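Local coordinates for protein serine protease (Arthrobacter nicotinovorans, PDB 3WY8) that probably cleaves peptide bonds, keratin included, as a trypsin-like serine protease, this chain being its protease domain, at residues M89-F95 against P203-I209; S113-A119 against G183-S187; L123-F128 against P174-S180. All coordinates share one frame. Numbering follows the deposited sequence.

The three contacts run across a trypsin-like double-barrel fold. Interaction 1 is the most buried. It sets strand 94-98 of the six-stranded barrel, and the turn before it, against the start of the C-terminal helix, mostly through apolar side chains and one indole hydrogen bond. Interactions 2 and 3 are partly buried. Interaction 3 combines a regular antiparallel backbone ladder with aromatic and aliphatic side chains. Interaction 2 is mostly polar: a single bridge from loop 113-119 to strand 185-188, the neighbour of strand 174-177, with two backbone bonds, one side-chain bond and waters. Asn186 N to Trp175 O (2.9 Å) joins interactions 2 and 3. Tyr204 OH to Ala119 O (2.6 Å) joins 1 and 2.

Interaction 1: residues M89-F95 against P203-I209; sequences MQYDTAF and PYWGTVI
In this trypsin-like fold the loop 203-206 and the first turn of the C-terminal helix pack against the turn that carries Asp92, probably the aspartate of a Ser-His-Asp triad with His43 and Ser171. Residues 89-90 form a short 3-10 segment. Asp92 centres an inverse gamma turn, and strand 94-98 follows. Opposite, Trp205 centres another inverse gamma turn, Gly206 is the N-cap, and helix 207-218 begins. Gln90 and Pro203 are the nearest CA pair, at 5.7 Å. The Pro203 ring is a bump set in the bend of 90-93: its CB lies 3.4 Å from Gln90 O, and its CG lies 3.4 Å from Asp92 O and 3.2 Å from Thr93 OG1. Ile209 (chi1 m, chi2 t) extends CD1 into the hollow beside Tyr91 CA (4.2 Å) and Thr93 OG1 (3.7 Å). Tyr91 (chi1 m) brings its ring up to Val208, with CE1 3.6 Å from Val208 CB. The CZ and CE2 end of the Phe95 ring (chi1 m) abuts Trp205 and Ile209, with CZ 4.2 Å from Trp205 CH2 and CE2 4.1 Å from Ile209 CG2. Two waters bridge Gln90 O to Tyr204, one to N and one to O. The Asp92 carboxylate turns to Ser190 and His43. Thr93 (chi1 m) points at the other segment, and its OG1 accepts a hydrogen bond from Trp205 NE1 at 3.0 Å.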
loop_
_atom_site.group_PDB
_atom_site.type_symbol
_atom_site.label_atom_id
_atom_site.label_comp_id
_atom_site.label_asym_id
_atom_site.label_seq_id
_atom_site.Cartn_x
_atom_site.Cartn_y
_atom_site.Cartn_z
ATOM N N MET A 89 -8.983 -8.463 8.685
ATOM C CA MET A 89 -8.820 -8.027 7.288
ATOM C C MET A 89 -9.593 -6.755 6.936
ATOM O O MET A 89 -9.241 -6.065 5.976
ATOM C CB MET A 89 -9.175 -9.151 6.297
ATOM C CG MET A 89 -8.206 -10.335 6.296
ATOM S SD MET A 89 -6.499 -9.917 5.879
ATOM C CE MET A 89 -6.648 -9.515 4.140
ATOM N N GLN A 90 -10.634 -6.435 7.707
ATOM C CA GLN A 90 -11.382 -5.196 7.486
ATOM C C GLN A 90 -10.482 -3.970 7.598
ATOM O O GLN A 90 -10.726 -2.944 6.951
ATOM C CB GLN A 90 -12.550 -5.062 8.471
ATOM C CG GLN A 90 -13.229 -3.697 8.406
ATOM C CD GLN A 90 -14.622 -3.672 8.997
ATOM O OE1 GLN A 90 -15.129 -4.682 9.489
ATOM N NE2 GLN A 90 -15.254 -2.502 8.948
ATOM N N TYR A 91 -9.444 -4.090 8.421
ATOM C CA TYR A 91 -8.575 -2.967 8.736
ATOM C C TYR A 91 -7.133 -3.207 8.282
ATOM O O TYR A 91 -6.184 -2.792 8.950
ATOM C CB TYR A 91 -8.648 -2.663 10.241
ATOM C CG TYR A 91 -10.061 -2.471 10.758
ATOM C CD1 TYR A 91 -10.740 -1.272 10.556
ATOM C CD2 TYR A 91 -10.719 -3.494 11.443
ATOM C CE1 TYR A 91 -12.043 -1.090 11.028
ATOM C CE2 TYR A 91 -12.019 -3.318 11.927
ATOM C CZ TYR A 91 -12.671 -2.117 11.714
ATOM O OH TYR A 91 -13.954 -1.937 12.188
ATOM N N ASP A 92 -6.977 -3.859 7.127
ATOM C CA ASP A 92 -5.654 -4.169 6.581
ATOM C C ASP A 92 -5.052 -2.965 5.851
ATOM O O ASP A 92 -4.922 -2.955 4.628
ATOM C CB ASP A 92 -5.721 -5.405 5.664
ATOM C CG ASP A 92 -4.343 -5.920 5.261
ATOM O OD1 ASP A 92 -3.344 -5.555 5.917
ATOM O OD2 ASP A 92 -4.269 -6.702 4.282
ATOM N N THR A 93 -4.704 -1.942 6.624
ATOM C CA THR A 93 -3.956 -0.799 6.124
ATOM C C THR A 93 -3.070 -0.323 7.257
ATOM O O THR A 93 -3.446 -0.411 8.426
ATOM C CB THR A 93 -4.878 0.349 5.648
ATOM O OG1 THR A 93 -5.635 -0.086 4.514
ATOM C CG2 THR A 93 -4.073 1.583 5.241
ATOM N N ALA A 94 -1.887 0.160 6.901
ATOM C CA ALA A 94 -0.954 0.685 7.880
ATOM C C ALA A 94 -0.076 1.755 7.253
ATOM O O ALA A 94 -0.060 1.931 6.034
ATOM C CB ALA A 94 -0.111 -0.442 8.460
ATOM N N PHE A 95 0.637 2.488 8.101
ATOM C CA PHE A 95 1.457 3.587 7.645
ATOM C C PHE A 95 2.827 3.495 8.276
ATOM O O PHE A 95 2.963 3.300 9.483
ATOM C CB PHE A 95 0.792 4.933 7.959
ATOM C CG PHE A 95 -0.566 5.076 7.343
ATOM C CD1 PHE A 95 -0.714 5.622 6.073
ATOM C CD2 PHE A 95 -1.697 4.617 8.015
ATOM C CE1 PHE A 95 -1.974 5.735 5.486
ATOM C CE2 PHE A 95 -2.963 4.716 7.435
ATOM C CZ PHE A 95 -3.102 5.281 6.170
ATOM N N PRO A 203 -9.332 -2.668 1.579
ATOM C CA PRO A 203 -10.220 -2.293 2.680
ATOM C C PRO A 203 -10.845 -0.909 2.508
ATOM O O PRO A 203 -10.284 -0.034 1.834
ATOM C CB PRO A 203 -9.288 -2.285 3.894
ATOM C CG PRO A 203 -7.957 -1.975 3.327
ATOM C CD PRO A 203 -7.922 -2.687 2.004
ATOM N N TYR A 204 -12.008 -0.725 3.125
ATOM C CA TYR A 204 -12.653 0.572 3.150
ATOM C C TYR A 204 -11.861 1.509 4.056
ATOM O O TYR A 204 -11.558 1.169 5.202
ATOM C CB TYR A 204 -14.092 0.448 3.655
ATOM C CG TYR A 204 -14.782 1.785 3.727
ATOM C CD1 TYR A 204 -15.263 2.400 2.572
ATOM C CD2 TYR A 204 -14.926 2.452 4.945
ATOM C CE1 TYR A 204 -15.881 3.640 2.625
ATOM C CE2 TYR A 204 -15.548 3.695 5.012
ATOM C CZ TYR A 204 -16.022 4.279 3.848
ATOM O OH TYR A 204 -16.641 5.505 3.912
ATOM N N TRP A 205 -11.512 2.680 3.536
ATOM C CA TRP A 205 -10.773 3.655 4.328
ATOM C C TRP A 205 -11.722 4.508 5.164
ATOM O O TRP A 205 -12.206 5.556 4.724
ATOM C CB TRP A 205 -9.846 4.491 3.441
ATOM C CG TRP A 205 -8.490 3.856 3.275
ATOM C CD1 TRP A 205 -8.170 2.534 3.444
ATOM C CD2 TRP A 205 -7.276 4.517 2.910
ATOM N NE1 TRP A 205 -6.834 2.337 3.215
ATOM C CE2 TRP A 205 -6.260 3.537 2.879
ATOM C CE3 TRP A 205 -6.948 5.843 2.602
ATOM C CZ2 TRP A 205 -4.932 3.845 2.555
ATOM C CZ3 TRP A 205 -5.625 6.149 2.282
ATOM C CH2 TRP A 205 -4.636 5.155 2.264
ATOM N N GLY A 206 -11.988 4.021 6.377
ATOM C CA GLY A 206 -12.929 4.660 7.282
ATOM C C GLY A 206 -12.263 5.296 8.482
ATOM O O GLY A 206 -11.086 5.633 8.441
ATOM N N THR A 207 -13.027 5.461 9.559
ATOM C CA THR A 207 -12.546 6.196 10.730
ATOM C C THR A 207 -11.392 5.513 11.466
ATOM O O THR A 207 -10.524 6.194 12.006
ATOM C CB THR A 207 -13.689 6.484 11.725
ATOM O OG1 THR A 207 -14.416 5.274 11.974
ATOM C CG2 THR A 207 -14.631 7.544 11.157
ATOM N N VAL A 208 -11.391 4.181 11.498
ATOM C CA VAL A 208 -10.331 3.432 12.188
ATOM C C VAL A 208 -8.988 3.635 11.476
ATOM O O VAL A 208 -7.984 3.993 12.101
ATOM C CB VAL A 208 -10.682 1.930 12.319
ATOM C CG1 VAL A 208 -9.511 1.138 12.892
ATOM C CG2 VAL A 208 -11.935 1.743 13.195
ATOM N N ILE A 209 -8.988 3.433 10.160
ATOM C CA ILE A 209 -7.782 3.625 9.359
ATOM C C ILE A 209 -7.358 5.107 9.356
ATOM O O ILE A 209 -6.164 5.417 9.419
ATOM C CB ILE A 209 -7.957 3.015 7.940
ATOM C CG1 ILE A 209 -8.045 1.485 8.059
ATOM C CG2 ILE A 209 -6.821 3.438 7.012
ATOM C CD1 ILE A 209 -8.478 0.741 6.778
HETATM O O HOH W 1 -12.648 -2.695 4.969
HETATM O O HOH W 2 -11.645 -0.273 7.459
#

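Interaction 2: residues S113-A119 against G183-S187; sequences SGVQFNA and GYQNS
Residues 113-119 lie in the connection between the two barrels of a trypsin-like fold, from strand 94-98 to strand 124-129. The extended part 113-117 is joined to strand 185-188 by a single beta bridge, Val115 with Gln185, CA to CA 4.8 Å. The directions from CA 113 to CA 119 and from CA 183 to CA 186 differ by 51°. Gln185 N gives to Gly114 O at 2.9 Å, and Gln116 N to Gln185 O at 3.0 Å. Further along, Asn186 (chi1 t) brings ND2 to Gln116 O at 2.8 Å, and its OD1 pairs with Tyr125 OH. One water accepts from both Ala119 N and Asn186 ND2. Two others donate to Gly183 O and accept from Ser113 OG and Gly114 N. Ser113 OG also bonds Asn28. Extended Gln185 (chi1 t, chi2 t) gives NE2 to Ser187 O at 3.0 Å, while OE1 meets Ser39 and Asn28. A CB on Gly114 would clash with Tyr184 CE1. Gln116 (chi1 m, chi2 m) places NE2 over a face of that ring, 3.5 Å from Tyr184 CD1. The loop thus lies between strand 185-188, which pairs with strand 174-177, and helix 207-218, which Val115 and Phe117 touch.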
loop_
_atom_site.group_PDB
_atom_site.type_symbol
_atom_site.label_atom_id
_atom_site.label_comp_id
_atom_site.label_asym_id
_atom_site.label_seq_id
_atom_site.Cartn_x
_atom_site.Cartn_y
_atom_site.Cartn_z
ATOM N N SER A 113 0.985 11.760 -2.271
ATOM C CA SER A 113 -0.414 11.744 -2.676
ATOM C C SER A 113 -1.294 12.258 -1.551
ATOM O O SER A 113 -1.057 11.953 -0.380
ATOM C CB SER A 113 -0.854 10.322 -3.011
ATOM O OG SER A 113 -0.084 9.773 -4.063
ATOM N N GLY A 114 -2.321 13.022 -1.911
ATOM C CA GLY A 114 -3.389 13.339 -0.972
ATOM C C GLY A 114 -4.137 12.070 -0.605
ATOM O O GLY A 114 -4.105 11.082 -1.353
ATOM N N VAL A 115 -4.793 12.090 0.551
ATOM C CA VAL A 115 -5.580 10.947 1.020
ATOM C C VAL A 115 -7.040 11.319 1.258
ATOM O O VAL A 115 -7.358 12.484 1.514
ATOM C CB VAL A 115 -4.981 10.301 2.308
ATOM C CG1 VAL A 115 -3.679 9.584 1.990
ATOM C CG2 VAL A 115 -4.778 11.338 3.418
ATOM N N GLN A 116 -7.917 10.322 1.158
ATOM C CA GLN A 116 -9.334 10.480 1.466
ATOM C C GLN A 116 -9.800 9.373 2.396
ATOM O O GLN A 116 -9.416 8.209 2.232
ATOM C CB GLN A 116 -10.189 10.453 0.195
ATOM C CG GLN A 116 -9.988 11.630 -0.751
ATOM C CD GLN A 116 -10.499 12.953 -0.203
ATOM O OE1 GLN A 116 -11.349 12.992 0.693
ATOM N NE2 GLN A 116 -9.988 14.051 -0.753
ATOM N N PHE A 117 -10.626 9.751 3.370
ATOM C CA PHE A 117 -11.268 8.803 4.276
ATOM C C PHE A 117 -12.765 9.061 4.300
ATOM O O PHE A 117 -13.217 10.155 3.940
ATOM C CB PHE A 117 -10.681 8.918 5.690
ATOM C CG PHE A 117 -9.195 8.729 5.735
ATOM C CD1 PHE A 117 -8.644 7.453 5.781
ATOM C CD2 PHE A 117 -8.343 9.831 5.703
ATOM C CE1 PHE A 117 -7.255 7.275 5.809
ATOM C CE2 PHE A 117 -6.964 9.666 5.727
ATOM C CZ PHE A 117 -6.417 8.390 5.777
ATOM N N ASN A 118 -13.526 8.043 4.702
ATOM C CA ASN A 118 -14.980 8.141 4.845
ATOM C C ASN A 118 -15.670 8.593 3.562
ATOM O O ASN A 118 -16.622 9.375 3.593
ATOM C CB ASN A 118 -15.335 9.047 6.031
ATOM C CG ASN A 118 -14.492 8.745 7.243
ATOM O OD1 ASN A 118 -14.511 7.623 7.754
ATOM N ND2 ASN A 118 -13.711 9.728 7.686
ATOM N N ALA A 119 -15.168 8.085 2.437
ATOM C CA ALA A 119 -15.716 8.388 1.122
ATOM C C ALA A 119 -16.805 7.383 0.754
ATOM O O ALA A 119 -17.075 6.437 1.500
ATOM C CB ALA A 119 -14.609 8.389 0.074
ATOM N N GLY A 183 -3.948 11.191 -8.422
ATOM C CA GLY A 183 -5.171 11.413 -7.647
ATOM C C GLY A 183 -5.030 11.183 -6.152
ATOM O O GLY A 183 -3.922 11.066 -5.622
ATOM N N TYR A 184 -6.171 11.128 -5.470
ATOM C CA TYR A 184 -6.209 10.865 -4.037
ATOM C C TYR A 184 -6.201 9.371 -3.763
ATOM O O TYR A 184 -6.932 8.614 -4.406
ATOM C CB TYR A 184 -7.468 11.464 -3.420
ATOM C CG TYR A 184 -7.462 12.970 -3.361
ATOM C CD1 TYR A 184 -6.884 13.638 -2.283
ATOM C CD2 TYR A 184 -8.032 13.723 -4.381
ATOM C CE1 TYR A 184 -6.874 15.025 -2.221
ATOM C CE2 TYR A 184 -8.029 15.114 -4.330
ATOM C CZ TYR A 184 -7.447 15.753 -3.249
ATOM O OH TYR A 184 -7.445 17.126 -3.191
ATOM N N GLN A 185 -5.386 8.948 -2.799
ATOM C CA GLN A 185 -5.396 7.551 -2.367
ATOM C C GLN A 185 -6.571 7.281 -1.430
ATOM O O GLN A 185 -6.861 8.083 -0.545
ATOM C CB GLN A 185 -4.081 7.160 -1.693
ATOM C CG GLN A 185 -4.060 5.677 -1.295
ATOM C CD GLN A 185 -2.702 5.168 -0.851
ATOM O OE1 GLN A 185 -1.727 5.916 -0.778
ATOM N NE2 GLN A 185 -2.638 3.872 -0.550
ATOM N N ASN A 186 -7.237 6.145 -1.620
ATOM C CA ASN A 186 -8.423 5.819 -0.833
ATOM C C ASN A 186 -8.547 4.329 -0.477
ATOM O O ASN A 186 -9.546 3.913 0.099
ATOM C CB ASN A 186 -9.677 6.347 -1.549
ATOM C CG ASN A 186 -10.961 6.141 -0.753
ATOM O OD1 ASN A 186 -11.916 5.554 -1.262
ATOM N ND2 ASN A 186 -10.993 6.623 0.494
ATOM N N SER A 187 -7.525 3.540 -0.824
ATOM C CA SER A 187 -7.388 2.153 -0.351
ATOM C C SER A 187 -6.000 1.612 -0.692
ATOM O O SER A 187 -5.157 2.344 -1.222
ATOM C CB SER A 187 -8.486 1.243 -0.922
ATOM O OG SER A 187 -8.504 -0.006 -0.243
HETATM O O HOH W 3 -1.286 10.940 -6.204
HETATM O O HOH W 4 -2.874 13.889 -4.547
HETATM O O HOH W 5 -13.339 5.931 2.155
#

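Interaction 3: residues L123-F128 against P174-S180; sequences LSYKSF and PWFIGNS
Tyr125 and Trp175 (both chi1 m) make the aromatic centre of this antiparallel strand pair in the second, C-terminal sheet of the trypsin-like fold. The edge of the indole meets the tyrosine face, with Tyr125 CG 3.6 Å from Trp175 CE3, ring centroids 5.0 Å apart and planes at 59°. Ser127 shares the Trp175 face of the sheet and lays CB over the five-membered ring in a CH-pi contact, 4.0 Å from its centroid. On the other face, that of Lys126 and Phe176, Phe128 CD2 lies 3.6 Å from Phe176 CE2, the rings oblique. Ile177 CG1 lies 3.7 Å from Tyr125 CE1, and its CD1 is 3.8 Å from Leu123 CD1. Strands 124-128 and 174-177 run at 150°, their axes 4.5 Å apart. Tyr125-Ile177 and Ser127-Trp175 are non-hydrogen-bonded pairs, with CA atoms 4.6 and 4.2 Å apart. Lys126-Phe176 is the hydrogen-bonded pair: Lys126 N to Phe176 O and Phe176 N to Lys126 O are both 2.9 Å. Phe128 N to Pro174 O (3.0 Å) and Gly178 N to Ser124 O (2.8 Å) extend the ladder. Gly178 (phi 102°, psi -146°), where a CB would jam against the preceding carbonyl O, leads the chain on beside Lys126. A water bridges Tyr125 O and Gly178 O. At the polar edge Lys126, all t, stretches past Asn179, its CD 3.4 Å from Asn179 O, to a salt bridge with Glu5. Asn189 bonds both Ser127 OG and Trp175 NE1. Strand 124-129 also pairs with strand 142-150, and strand 174-177 with strand 185-188; Ile11 of strand 11-18 touches Phe128, Pro174 and Phe176.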
loop_
_atom_site.group_PDB
_atom_site.type_symbol
_atom_site.label_atom_id
_atom_site.label_comp_id
_atom_site.label_asym_id
_atom_site.label_seq_id
_atom_site.Cartn_x
_atom_site.Cartn_y
_atom_site.Cartn_z
ATOM N N LEU A 123 -16.813 3.698 -5.793
ATOM C CA LEU A 123 -16.064 4.602 -6.661
ATOM C C LEU A 123 -15.228 3.828 -7.681
ATOM O O LEU A 123 -15.033 2.617 -7.546
ATOM C CB LEU A 123 -15.158 5.526 -5.838
ATOM C CG LEU A 123 -15.836 6.537 -4.902
ATOM C CD1 LEU A 123 -14.790 7.233 -4.042
ATOM C CD2 LEU A 123 -16.659 7.552 -5.684
ATOM N N SER A 124 -14.757 4.533 -8.708
ATOM C CA SER A 124 -13.835 3.954 -9.685
ATOM C C SER A 124 -12.400 4.250 -9.272
ATOM O O SER A 124 -12.114 5.319 -8.728
ATOM C CB SER A 124 -14.126 4.496 -11.083
ATOM O OG SER A 124 -15.388 4.030 -11.522
ATOM N N TYR A 125 -11.505 3.300 -9.536
ATOM C CA TYR A 125 -10.133 3.370 -9.047
ATOM C C TYR A 125 -9.110 2.956 -10.089
ATOM O O TYR A 125 -9.419 2.218 -11.023
ATOM C CB TYR A 125 -9.950 2.429 -7.852
ATOM C CG TYR A 125 -10.685 2.843 -6.605
ATOM C CD1 TYR A 125 -10.107 3.733 -5.708
ATOM C CD2 TYR A 125 -11.948 2.326 -6.315
ATOM C CE1 TYR A 125 -10.776 4.113 -4.548
ATOM C CE2 TYR A 125 -12.627 2.701 -5.163
ATOM C CZ TYR A 125 -12.029 3.592 -4.286
ATOM O OH TYR A 125 -12.694 3.962 -3.146
ATOM N N LYS A 126 -7.888 3.440 -9.906
ATOM C CA LYS A 126 -6.723 2.861 -10.560
ATOM C C LYS A 126 -5.740 2.464 -9.459
ATOM O O LYS A 126 -5.343 3.299 -8.647
ATOM C CB LYS A 126 -6.090 3.840 -11.551
ATOM C CG LYS A 126 -4.974 3.209 -12.399
ATOM C CD LYS A 126 -4.476 4.153 -13.484
ATOM C CE LYS A 126 -3.393 3.486 -14.320
ATOM N NZ LYS A 126 -2.961 4.300 -15.498
ATOM N N SER A 127 -5.394 1.180 -9.423
ATOM C CA SER A 127 -4.504 0.627 -8.405
ATOM C C SER A 127 -3.142 0.307 -8.997
ATOM O O SER A 127 -3.047 -0.157 -10.129
ATOM C CB SER A 127 -5.111 -0.639 -7.799
ATOM O OG SER A 127 -4.128 -1.407 -7.111
ATOM N N PHE A 128 -2.098 0.550 -8.216
ATOM C CA PHE A 128 -0.725 0.324 -8.650
ATOM C C PHE A 128 -0.008 -0.650 -7.735
ATOM O O PHE A 128 -0.356 -0.777 -6.569
ATOM C CB PHE A 128 0.036 1.646 -8.651
ATOM C CG PHE A 128 -0.414 2.605 -9.711
ATOM C CD1 PHE A 128 0.342 2.777 -10.870
ATOM C CD2 PHE A 128 -1.580 3.353 -9.549
ATOM C CE1 PHE A 128 -0.060 3.680 -11.859
ATOM C CE2 PHE A 128 -1.997 4.252 -10.535
ATOM C CZ PHE A 128 -1.234 4.411 -11.692
ATOM N N PRO A 174 -1.074 1.430 -3.840
ATOM C CA PRO A 174 -2.158 2.395 -3.650
ATOM C C PRO A 174 -3.333 2.262 -4.623
ATOM O O PRO A 174 -3.134 1.983 -5.806
ATOM C CB PRO A 174 -1.457 3.740 -3.845
ATOM C CG PRO A 174 -0.324 3.437 -4.796
ATOM C CD PRO A 174 0.136 2.052 -4.416
ATOM N N TRP A 175 -4.540 2.472 -4.102
ATOM C CA TRP A 175 -5.733 2.675 -4.918
ATOM C C TRP A 175 -5.994 4.169 -4.993
ATOM O O TRP A 175 -6.202 4.813 -3.959
ATOM C CB TRP A 175 -6.956 2.028 -4.260
ATOM C CG TRP A 175 -7.046 0.541 -4.352
ATOM C CD1 TRP A 175 -6.016 -0.355 -4.331
ATOM C CD2 TRP A 175 -8.248 -0.230 -4.431
ATOM N NE1 TRP A 175 -6.503 -1.638 -4.414
ATOM C CE2 TRP A 175 -7.871 -1.590 -4.476
ATOM C CE3 TRP A 175 -9.611 0.097 -4.473
ATOM C CZ2 TRP A 175 -8.808 -2.626 -4.569
ATOM C CZ3 TRP A 175 -10.545 -0.932 -4.564
ATOM C CH2 TRP A 175 -10.138 -2.277 -4.608
ATOM N N PHE A 176 -5.998 4.717 -6.204
ATOM C CA PHE A 176 -6.348 6.125 -6.389
ATOM C C PHE A 176 -7.756 6.237 -6.935
ATOM O O PHE A 176 -8.113 5.524 -7.874
ATOM C CB PHE A 176 -5.372 6.818 -7.347
ATOM C CG PHE A 176 -3.946 6.794 -6.877
ATOM C CD1 PHE A 176 -3.511 7.680 -5.901
ATOM C CD2 PHE A 176 -3.042 5.879 -7.408
ATOM C CE1 PHE A 176 -2.185 7.657 -5.452
ATOM C CE2 PHE A 176 -1.723 5.847 -6.969
ATOM C CZ PHE A 176 -1.291 6.733 -5.991
ATOM N N ILE A 177 -8.564 7.114 -6.340
ATOM C CA ILE A 177 -9.891 7.408 -6.892
ATOM C C ILE A 177 -9.697 8.019 -8.272
ATOM O O ILE A 177 -8.922 8.961 -8.429
ATOM C CB ILE A 177 -10.692 8.398 -6.021
ATOM C CG1 ILE A 177 -10.885 7.845 -4.606
ATOM C CG2 ILE A 177 -12.049 8.704 -6.674
ATOM C CD1 ILE A 177 -11.359 8.891 -3.590
ATOM N N GLY A 178 -10.395 7.479 -9.267
ATOM C CA GLY A 178 -10.283 7.988 -10.631
ATOM C C GLY A 178 -9.404 7.122 -11.508
ATOM O O GLY A 178 -9.371 5.899 -11.345
ATOM N N ASN A 179 -8.684 7.760 -12.430
ATOM C CA ASN A 179 -7.922 7.041 -13.457
ATOM C C ASN A 179 -6.443 7.410 -13.554
ATOM O O ASN A 179 -5.794 7.128 -14.568
ATOM C CB ASN A 179 -8.594 7.217 -14.828
ATOM C CG ASN A 179 -8.617 8.669 -15.301
ATOM O OD1 ASN A 179 -8.079 9.573 -14.647
ATOM N ND2 ASN A 179 -9.243 8.897 -16.455
ATOM N N SER A 180 -5.910 8.033 -12.505
ATOM C CA SER A 180 -4.541 8.549 -12.536
ATOM C C SER A 180 -3.793 8.341 -11.222
ATOM O O SER A 180 -4.389 8.360 -10.148
ATOM C CB SER A 180 -4.547 10.041 -12.891
ATOM O OG SER A 180 -3.242 10.588 -12.798
HETATM O O HOH W 6 -10.577 4.019 -13.154
HETATM O O HOH W 7 -5.179 4.870 -17.061
#